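Local coordinates for protein HcgB (Methanococcus maripaludis, PDB 5D5P) that probably transfers a guanylyl group from GTP to a pyridinol precursor during biosynthesis of the iron-guanylylpyridinol cofactor of [Fe]-hydrogenase, at residues E26-A29 / I30-T33; K48-K51 / V52-I56; T78-P81 / A82-K85; R101-L104 / G105-S109; K140-E143 / L144-I147. All coordinates share one frame; numbering follows the deposited sequence.

Contact 1 of 5, residues E26-A29 / I30-T33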
# COMPACT_ATOMS: atom_id res chain seq x y z
N GLU A 26 -10.49 7.53 -15.60
CA GLU A 26 -10.26 6.53 -14.56
C GLU A 26 -10.44 7.17 -13.19
O GLU A 26 -11.03 6.58 -12.29
CB GLU A 26 -8.86 5.91 -14.72
CG GLU A 26 -8.75 5.05 -16.00
CD GLU A 26 -7.31 4.83 -16.47
OE1 GLU A 26 -6.38 5.41 -15.89
OE2 GLU A 26 -7.12 4.09 -17.47
N ILE A 27 -9.95 8.39 -13.06
CA ILE A 27 -10.14 9.14 -11.82
C ILE A 27 -11.62 9.45 -11.58
O ILE A 27 -12.14 9.28 -10.48
CB ILE A 27 -9.32 10.44 -11.85
CG1 ILE A 27 -7.83 10.09 -11.72
CG2 ILE A 27 -9.75 11.39 -10.73
CD1 ILE A 27 -7.52 9.48 -10.39
N ASP A 28 -12.29 9.91 -12.64
CA ASP A 28 -13.70 10.22 -12.57
C ASP A 28 -14.50 9.00 -12.12
O ASP A 28 -15.42 9.10 -11.33
CB ASP A 28 -14.21 10.74 -13.92
CG ASP A 28 -13.84 12.21 -14.18
OD1 ASP A 28 -13.41 12.90 -13.22
OD2 ASP A 28 -14.00 12.68 -15.33
N ALA A 29 -14.15 7.82 -12.64
CA ALA A 29 -14.85 6.59 -12.26
C ALA A 29 -14.65 6.24 -10.79
O ALA A 29 -15.57 5.79 -10.12
CB ALA A 29 -14.41 5.45 -13.14
N ILE A 30 -13.43 6.41 -10.30
CA ILE A 30 -13.14 6.17 -8.88
C ILE A 30 -13.95 7.14 -8.00
O ILE A 30 -14.55 6.75 -6.98
CB ILE A 30 -11.63 6.31 -8.60
CG1 ILE A 30 -10.87 5.10 -9.18
CG2 ILE A 30 -11.37 6.40 -7.07
CD1 ILE A 30 -9.33 5.27 -9.20
N GLN A 31 -13.97 8.41 -8.38
CA GLN A 31 -14.70 9.39 -7.61
C GLN A 31 -16.19 9.02 -7.57
O GLN A 31 -16.83 9.12 -6.53
CB GLN A 31 -14.52 10.79 -8.19
CG GLN A 31 -13.10 11.32 -8.06
CD GLN A 31 -12.94 12.71 -8.63
OE1 GLN A 31 -13.90 13.32 -9.10
NE2 GLN A 31 -11.72 13.23 -8.59
N SER A 32 -16.71 8.58 -8.70
CA SER A 32 -18.12 8.24 -8.83
C SER A 32 -18.51 7.05 -7.94
O SER A 32 -19.54 7.06 -7.29
CB SER A 32 -18.46 7.94 -10.29
OG SER A 32 -19.82 7.60 -10.42
N THR A 33 -17.64 6.04 -7.91
CA THR A 33 -17.84 4.86 -7.11
C THR A 33 -17.90 5.20 -5.64
O THR A 33 -18.71 4.65 -4.90
CB THR A 33 -16.69 3.87 -7.36
OG1 THR A 33 -16.73 3.48 -8.74
CG2 THR A 33 -16.82 2.64 -6.48

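Contact 2 of 5, residues K48-K51 / V52-I56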
# COMPACT_ATOMS: atom_id res chain seq x y z
N LYS A 48 -13.78 4.83 18.25
CA LYS A 48 -13.09 6.09 18.04
C LYS A 48 -12.58 6.23 16.60
O LYS A 48 -12.77 7.28 15.98
CB LYS A 48 -11.97 6.22 19.07
CG LYS A 48 -11.15 7.45 18.96
CD LYS A 48 -10.09 7.51 20.07
CE LYS A 48 -8.92 6.59 19.81
NZ LYS A 48 -7.86 6.71 20.86
N LYS A 49 -11.96 5.18 16.06
CA LYS A 49 -11.54 5.20 14.65
C LYS A 49 -12.77 5.26 13.74
O LYS A 49 -12.76 5.99 12.73
CB LYS A 49 -10.70 3.97 14.29
CG LYS A 49 -9.37 3.95 15.05
CD LYS A 49 -8.43 2.84 14.56
CE LYS A 49 -7.30 2.64 15.57
NZ LYS A 49 -7.11 1.22 15.98
N PHE A 50 -13.82 4.51 14.08
CA PHE A 50 -15.03 4.53 13.26
C PHE A 50 -15.60 5.93 13.15
O PHE A 50 -16.02 6.37 12.06
CB PHE A 50 -16.10 3.60 13.84
CG PHE A 50 -17.40 3.65 13.08
CD1 PHE A 50 -17.48 3.17 11.79
CD2 PHE A 50 -18.52 4.21 13.66
CE1 PHE A 50 -18.67 3.23 11.10
CE2 PHE A 50 -19.71 4.27 12.96
CZ PHE A 50 -19.77 3.77 11.67
N LYS A 51 -15.61 6.65 14.26
CA LYS A 51 -16.14 8.01 14.22
C LYS A 51 -15.31 8.92 13.30
O LYS A 51 -15.86 9.72 12.53
CB LYS A 51 -16.22 8.61 15.61
CG LYS A 51 -16.73 10.07 15.61
CD LYS A 51 -16.77 10.71 16.99
CE LYS A 51 -17.19 12.18 16.90
NZ LYS A 51 -18.31 12.40 15.93
N VAL A 52 -13.99 8.81 13.41
CA VAL A 52 -13.12 9.60 12.54
C VAL A 52 -13.46 9.33 11.07
O VAL A 52 -13.62 10.26 10.29
CB VAL A 52 -11.61 9.31 12.79
CG1 VAL A 52 -10.74 9.98 11.72
CG2 VAL A 52 -11.20 9.75 14.17
N VAL A 53 -13.59 8.06 10.69
CA VAL A 53 -13.83 7.71 9.30
C VAL A 53 -15.23 8.14 8.87
O VAL A 53 -15.41 8.75 7.83
CB VAL A 53 -13.64 6.20 9.05
CG1 VAL A 53 -14.09 5.81 7.66
CG2 VAL A 53 -12.17 5.82 9.26
N SER A 54 -16.21 7.82 9.70
CA SER A 54 -17.60 8.09 9.38
C SER A 54 -17.85 9.58 9.19
O SER A 54 -18.57 9.99 8.27
CB SER A 54 -18.51 7.51 10.48
OG SER A 54 -19.87 7.77 10.20
N ASP A 55 -17.26 10.41 10.05
CA ASP A 55 -17.48 11.84 9.93
C ASP A 55 -16.97 12.38 8.61
O ASP A 55 -17.58 13.27 8.03
CB ASP A 55 -16.81 12.58 11.09
CG ASP A 55 -17.57 12.43 12.40
OD1 ASP A 55 -18.72 11.95 12.37
OD2 ASP A 55 -17.01 12.78 13.46
N ILE A 56 -15.88 11.82 8.09
CA ILE A 56 -15.33 12.30 6.83
C ILE A 56 -16.16 11.79 5.66
O ILE A 56 -16.52 12.55 4.77
CB ILE A 56 -13.86 11.87 6.64
CG1 ILE A 56 -12.96 12.67 7.57
CG2 ILE A 56 -13.42 12.06 5.18
CD1 ILE A 56 -11.58 12.07 7.74

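Contact 3 of 5, residues T78-P81 / A82-K85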
# COMPACT_ATOMS: atom_id res chain seq x y z
N THR A 78 -1.57 -12.65 8.26
CA THR A 78 -1.44 -12.71 6.80
C THR A 78 -0.39 -11.71 6.32
O THR A 78 0.07 -10.83 7.08
CB THR A 78 -2.75 -12.40 6.03
OG1 THR A 78 -3.05 -11.01 6.14
CG2 THR A 78 -3.93 -13.22 6.54
N ARG A 79 -0.00 -11.85 5.06
CA ARG A 79 1.05 -11.01 4.51
C ARG A 79 0.63 -9.56 4.40
O ARG A 79 1.47 -8.64 4.57
CB ARG A 79 1.47 -11.54 3.13
CG ARG A 79 2.27 -12.80 3.27
CD ARG A 79 3.14 -13.05 2.05
NE ARG A 79 4.22 -14.00 2.31
CZ ARG A 79 5.14 -14.30 1.41
NH1 ARG A 79 5.11 -13.69 0.22
NH2 ARG A 79 6.11 -15.16 1.69
N MET A 80 -0.66 -9.32 4.17
CA MET A 80 -1.15 -7.96 4.01
C MET A 80 -2.40 -7.73 4.87
O MET A 80 -3.54 -7.85 4.38
CB MET A 80 -1.42 -7.68 2.53
CG MET A 80 -0.11 -7.55 1.77
SD MET A 80 -0.43 -7.06 0.09
CE MET A 80 -1.08 -8.64 -0.36
N PRO A 81 -2.18 -7.44 6.17
CA PRO A 81 -3.33 -7.43 7.07
C PRO A 81 -4.40 -6.40 6.67
O PRO A 81 -5.57 -6.80 6.64
CB PRO A 81 -2.70 -7.12 8.43
CG PRO A 81 -1.31 -7.82 8.30
CD PRO A 81 -0.91 -7.40 6.92
N ALA A 82 -4.02 -5.15 6.36
CA ALA A 82 -5.04 -4.17 5.97
C ALA A 82 -5.92 -4.72 4.84
O ALA A 82 -7.15 -4.63 4.90
CB ALA A 82 -4.38 -2.84 5.52
N LEU A 83 -5.29 -5.30 3.84
CA LEU A 83 -6.02 -5.80 2.69
C LEU A 83 -6.98 -6.92 3.12
O LEU A 83 -8.16 -6.93 2.75
CB LEU A 83 -5.07 -6.31 1.61
CG LEU A 83 -5.78 -7.02 0.44
CD1 LEU A 83 -6.54 -6.03 -0.44
CD2 LEU A 83 -4.78 -7.82 -0.39
N ASN A 84 -6.48 -7.84 3.91
CA ASN A 84 -7.31 -8.98 4.25
C ASN A 84 -8.43 -8.63 5.22
O ASN A 84 -9.46 -9.31 5.24
CB ASN A 84 -6.42 -10.14 4.74
CG ASN A 84 -5.69 -10.80 3.55
OD1 ASN A 84 -6.32 -11.24 2.60
ND2 ASN A 84 -4.37 -10.77 3.57
N LYS A 85 -8.26 -7.57 6.02
CA LYS A 85 -9.38 -7.07 6.84
C LYS A 85 -10.48 -6.56 5.91
O LYS A 85 -11.67 -6.79 6.14
CB LYS A 85 -8.94 -5.94 7.76
CG LYS A 85 -8.01 -6.36 8.87
CD LYS A 85 -7.88 -5.22 9.86
CE LYS A 85 -6.61 -5.37 10.68
NZ LYS A 85 -6.43 -4.27 11.68
O HOH W 1 -2.06 -11.26 2.04

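Contact 4 of 5, residues R101-L104 / G105-S109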
# COMPACT_ATOMS: atom_id res chain seq x y z
N ARG A 101 -8.18 -0.40 7.53
CA ARG A 101 -6.89 0.07 7.93
C ARG A 101 -6.25 -1.03 8.74
O ARG A 101 -6.94 -1.73 9.46
CB ARG A 101 -7.02 1.34 8.75
CG ARG A 101 -5.75 1.86 9.27
CD ARG A 101 -5.94 2.85 10.38
NE ARG A 101 -4.66 3.48 10.60
CZ ARG A 101 -3.91 3.33 11.68
NH1 ARG A 101 -4.29 2.53 12.68
NH2 ARG A 101 -2.76 3.98 11.74
N GLY A 102 -4.95 -1.23 8.58
CA GLY A 102 -4.25 -2.24 9.35
C GLY A 102 -2.80 -2.22 8.94
O GLY A 102 -2.35 -1.31 8.24
N ARG A 103 -2.07 -3.25 9.31
CA ARG A 103 -0.66 -3.29 8.97
C ARG A 103 -0.47 -3.37 7.45
O ARG A 103 -1.28 -3.98 6.76
CB ARG A 103 -0.01 -4.49 9.67
CG ARG A 103 1.40 -4.32 9.98
CD ARG A 103 1.75 -5.29 11.09
NE ARG A 103 1.67 -6.66 10.61
CZ ARG A 103 1.23 -7.71 11.32
NH1 ARG A 103 0.80 -7.57 12.57
NH2 ARG A 103 1.26 -8.93 10.77
N LEU A 104 0.55 -2.70 6.94
CA LEU A 104 0.89 -2.76 5.53
C LEU A 104 1.42 -4.15 5.16
O LEU A 104 0.97 -4.77 4.18
CB LEU A 104 1.95 -1.70 5.21
CG LEU A 104 2.64 -1.88 3.86
CD1 LEU A 104 1.65 -1.70 2.68
CD2 LEU A 104 3.78 -0.86 3.79
N GLY A 105 2.40 -4.62 5.93
CA GLY A 105 3.06 -5.89 5.60
C GLY A 105 3.41 -6.57 6.92
O GLY A 105 2.53 -6.78 7.74
N ILE A 106 4.69 -6.87 7.13
CA ILE A 106 5.15 -7.54 8.34
C ILE A 106 5.10 -6.63 9.57
O ILE A 106 4.90 -5.42 9.45
CB ILE A 106 6.58 -8.07 8.16
CG1 ILE A 106 7.59 -6.91 8.16
CG2 ILE A 106 6.69 -8.93 6.88
CD1 ILE A 106 9.05 -7.41 8.41
N PRO A 107 5.23 -7.21 10.78
CA PRO A 107 5.29 -6.36 11.99
C PRO A 107 6.38 -5.28 11.90
O PRO A 107 7.53 -5.60 11.60
CB PRO A 107 5.61 -7.37 13.11
CG PRO A 107 5.00 -8.65 12.60
CD PRO A 107 5.21 -8.65 11.11
N GLY A 108 6.02 -4.03 12.16
CA GLY A 108 6.97 -2.93 12.08
C GLY A 108 6.82 -2.14 10.78
O GLY A 108 7.37 -1.04 10.67
N SER A 109 6.07 -2.68 9.82
CA SER A 109 5.94 -2.03 8.51
C SER A 109 4.96 -0.88 8.50
O SER A 109 4.74 -0.28 7.44
CB SER A 109 5.50 -3.04 7.44
OG SER A 109 4.23 -3.58 7.75
O HOH W 2 1.94 -9.48 8.12

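Contact 5 of 5, residues K140-E143 / L144-I147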
# COMPACT_ATOMS: atom_id res chain seq x y z
N LYS A 140 -5.64 11.40 14.90
CA LYS A 140 -5.07 12.31 13.94
C LYS A 140 -4.38 11.51 12.85
O LYS A 140 -4.40 11.90 11.69
CB LYS A 140 -4.10 13.28 14.61
CG LYS A 140 -4.80 14.53 15.17
CD LYS A 140 -3.83 15.61 15.57
CE LYS A 140 -4.56 16.90 15.92
NZ LYS A 140 -3.62 18.03 16.20
N THR A 141 -3.83 10.36 13.21
CA THR A 141 -3.22 9.48 12.20
C THR A 141 -4.27 8.92 11.21
O THR A 141 -4.07 8.99 9.99
CB THR A 141 -2.47 8.33 12.87
OG1 THR A 141 -1.41 8.87 13.69
CG2 THR A 141 -1.88 7.38 11.81
N VAL A 142 -5.38 8.41 11.72
CA VAL A 142 -6.41 7.86 10.84
C VAL A 142 -7.01 8.97 9.96
O VAL A 142 -7.20 8.79 8.76
CB VAL A 142 -7.51 7.15 11.66
CG1 VAL A 142 -8.65 6.68 10.78
CG2 VAL A 142 -6.90 5.96 12.39
N GLU A 143 -7.26 10.14 10.55
CA GLU A 143 -7.76 11.30 9.81
C GLU A 143 -6.85 11.64 8.62
O GLU A 143 -7.33 11.75 7.49
CB GLU A 143 -7.88 12.51 10.73
CG GLU A 143 -8.38 13.75 10.02
CD GLU A 143 -8.49 14.95 10.96
OE1 GLU A 143 -7.82 14.97 12.01
OE2 GLU A 143 -9.29 15.85 10.65
N LEU A 144 -5.55 11.79 8.87
CA LEU A 144 -4.61 12.12 7.80
C LEU A 144 -4.58 11.02 6.73
O LEU A 144 -4.49 11.32 5.53
CB LEU A 144 -3.21 12.33 8.36
CG LEU A 144 -2.13 12.64 7.32
CD1 LEU A 144 -2.52 13.94 6.61
CD2 LEU A 144 -0.76 12.76 7.97
N GLU A 145 -4.64 9.76 7.15
CA GLU A 145 -4.60 8.64 6.20
C GLU A 145 -5.78 8.79 5.24
O GLU A 145 -5.62 8.65 4.03
CB GLU A 145 -4.68 7.26 6.89
CG GLU A 145 -3.39 6.83 7.59
CD GLU A 145 -3.59 5.63 8.49
OE1 GLU A 145 -4.74 5.13 8.58
OE2 GLU A 145 -2.60 5.19 9.13
N LEU A 146 -6.94 9.09 5.81
CA LEU A 146 -8.16 9.06 4.99
C LEU A 146 -8.22 10.27 4.07
O LEU A 146 -8.55 10.15 2.88
CB LEU A 146 -9.40 8.97 5.86
CG LEU A 146 -10.74 8.94 5.12
CD1 LEU A 146 -10.73 7.83 4.09
CD2 LEU A 146 -11.87 8.69 6.13
N ILE A 147 -7.90 11.43 4.62
CA ILE A 147 -7.88 12.66 3.84
C ILE A 147 -6.85 12.53 2.70
O ILE A 147 -7.11 12.94 1.56
CB ILE A 147 -7.58 13.89 4.70
CG1 ILE A 147 -8.77 14.17 5.61
CG2 ILE A 147 -7.30 15.10 3.84
CD1 ILE A 147 -8.57 15.34 6.54

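Contact 1 of 5, residues E26-A29 / I30-T33
I27 and Q31 meet one turn apart on a helix, I27 buried and Q31 partly exposed. The CG2 methyl of I27 lies 3.4 Å from NE2 of the Q31 amide. This methyl stands anti to the backbone N of I27, beside the carbonyl carbon, which carries it along the helix toward Q31. The Q31 chain runs extended past CG, and its CG passes 3.3 Å from I27 O. The two side chains slant across one another. The polar partner of NE2 lies outside: it donates to I153 O. I30 packs its CG1 against E26 O at 3.4 Å. The buried E26 has its OE2 in a salt bridge with R19. The stretch is regular alpha-helix, part of helix 24-35. I30 N, Q31 N, S32 N and T33 N each bond to the carbonyl four residues back, and the Q31 N bond to I27 O is 2.9 Å long. Helix 3-15 packs on E26, A29 and T33, while strand 122-128 meets I30 and T33 through L123. P107 and G108 of the second subunit pack on E26, I27 and I30. The other side is looser. D28 and S32 lie on the exposed flank, where D28 OD1 stays 4.2 Å from Q31 OE1, with the carboxylate and amide planes 60° apart.

Contact 2 of 5, residues K48-K51 / V52-I56
K51 and D55 cross at a slant one turn apart and close a salt bridge. K51 NZ lies 2.8 Å from D55 OD2 and comes to the syn lone pair, on the side of the other carboxylate oxygen. The lysine starts with CG anti to its own N (chi1 178°), runs straight through CD and CE, and bends only at its last torsion, 42°, which turns NZ in toward the acid. K51 CG also comes within 3.5 Å of D55 OD2. Both residues are exposed, so water probably screens this pair. F50 and S54 meet in a different way. S54 CB sits over one face of the F50 ring, 4.2 Å from the centroid and 14° off the ring normal, displaced toward the rim at CZ. This is a CH-pi contact. The backbone beneath is regular alpha-helix: V52, V53, S54 and D55 give their N-H groups to K48 O, K49 O, F50 O and K51 O. V52 CG2 also packs 3.4 Å from K48 O. Helix 47-57 is the crossover helix of the beta-alpha-beta unit between strands 39-43 and 64-67. F50 lies on both strands, touching V42, I65 and M67, and S54 also meets I65. V53 rests on V42, while K48, K49 and I56 face helix 138-151.

Contact 3 of 5, residues T78-P81 / A82-K85
N84 ND2 donates to T78 OG1 at 2.9 Å, with an angle of 141° at the hydrogen. The bond is bent, and the hydroxyl lies 28° out of the amide plane. T78 OG1 sits between its backbone N and carbonyl carbon (chi1 72°), facing the helix, and it is also hydrogen-bonded to A75 O. N84 ND2 has a second acceptor, a water at 2.8 Å. The same water takes a weak bond from M80 N. N84 thus ties the loop before the helix to its first turn, through both its side chain and its backbone. M80 is the N-cap of helix 81-92. Its carbonyl accepts from N84 N at 3.0 Å, and P81 O accepts from K85 N at 2.9 Å. P81 fills the first helical position, where the lack of an N-H costs no backbone bond. A leucine in place of N84 would probably leave T78 OG1 and the water without their amide donor and weaken the hold on T78. Further out, M80 and L83 lie side by side and point the same way. The M80 chain bends at its last torsion, and its CE touches L83 CD2 at 3.8 Å. M80 also packs on I122 of the second subunit, and L83 on M80 of that subunit. L83 reaches L114 and M116 of strand 111-117 as well.

Contact 4 of 5, residues R101-L104 / G105-S109
R103 ends a beta strand, and the chain then turns back through G105 into a type II beta turn from I106 to S109, closed by S109 N to I106 O. This loop links strands 97-103 and 111-117, antiparallel neighbours in the central sheet. The R103 side chain folds over it. R103 NE donates to G105 O at 3.0 Å, and the bond is nearly straight at 168°. The acceptor lies in the guanidinium plane, at its edge. A water in the same plane bridges R103 NH2 and G105 O, 2.8 Å from each. The guanidinium is therefore held flat along this edge, with NH2 bonded in addition to D76 O. P107 covers one face, with CG centred 4.1 Å above the plane. A bend at chi3 (68°) turns the guanidinium over the proline and keeps NE pointed at G105 O. A methionine in place of R103 would probably leave G105 O without its direct side-chain donor and uncouple the loop from D76. G108 is the third residue of the turn, with a positive phi (100°) that suits glycine. The loop also belongs to the dimer interface: I106 makes backbone bonds to the second subunit, P107 packs on A10 of that subunit, and S109 O accepts from its R152. S109 OG ties the end of the turn back to its start. It accepts from G105 N at 2.8 Å and donates to I106 O at 2.6 Å, on a lone pair in the carbonyl plane.

Contact 5 of 5, residues K140-E143 / L144-I147
The T141 and E145 side chains slant across each other one turn apart on helix 138-151, a regular alpha-helix packed on the central sheet. Four backbone donors are satisfied in the usual way. L144 N, E145 N, L146 N and I147 N bond to K140 O, T141 O, V142 O and E143 O. The I147 N to E143 O bond is 2.9 Å long. The buried E145 carboxylate finds its partners outside the helix. OE1 forms a salt bridge with R101, and OE2 is hydrogen-bonded to S128 OG. The two oxygens are thus held separately, which fixes the rotation of the group, and the arginine would be expected to stabilise its negative charge. Toward the carboxylate the T141 side chain offers a methyl, CG2, 3.5 Å from E145 OE2. This methyl stands anti to the backbone N of T141 (chi1 -61° for OG1), which turns OG1 the other way, to N136 ND2. E145 CG packs 3.3 Å from T141 O, and the glutamate runs extended beyond it. Further outside bonds engage the carbonyls: E145 O accepts from S126 OG and L144 O from T148 OG1. V142 and L146 pack on V53 of helix 47-57, and L146 also reaches I115 of strand 111-117. E143, which also meets V52 of helix 47-57, lies beside I147 and points the same way, and I147 CD1 touches E143 CG at 3.8 Å.

In the fold
From the N terminus the contacts come in series, and none nests in or crosses another. Contacts 1, 2 and 5 span successive turns within single helices. Contact 3 joins a loop to the start of its helix, and contact 4 closes the loop after strand 97-103. Contact 1 lies apart, with its centre about 27 Å from that of contact 4, yet both touch the second subunit, as contact 3 does. Contacts 3 and 4 abut where A82 N probably bonds to R103 O. Contacts 2 and 5 pack helix 47-57 against helix 138-151 through V53 and V142. Contacts 4 and 5 meet through R101, joining sheet to helix.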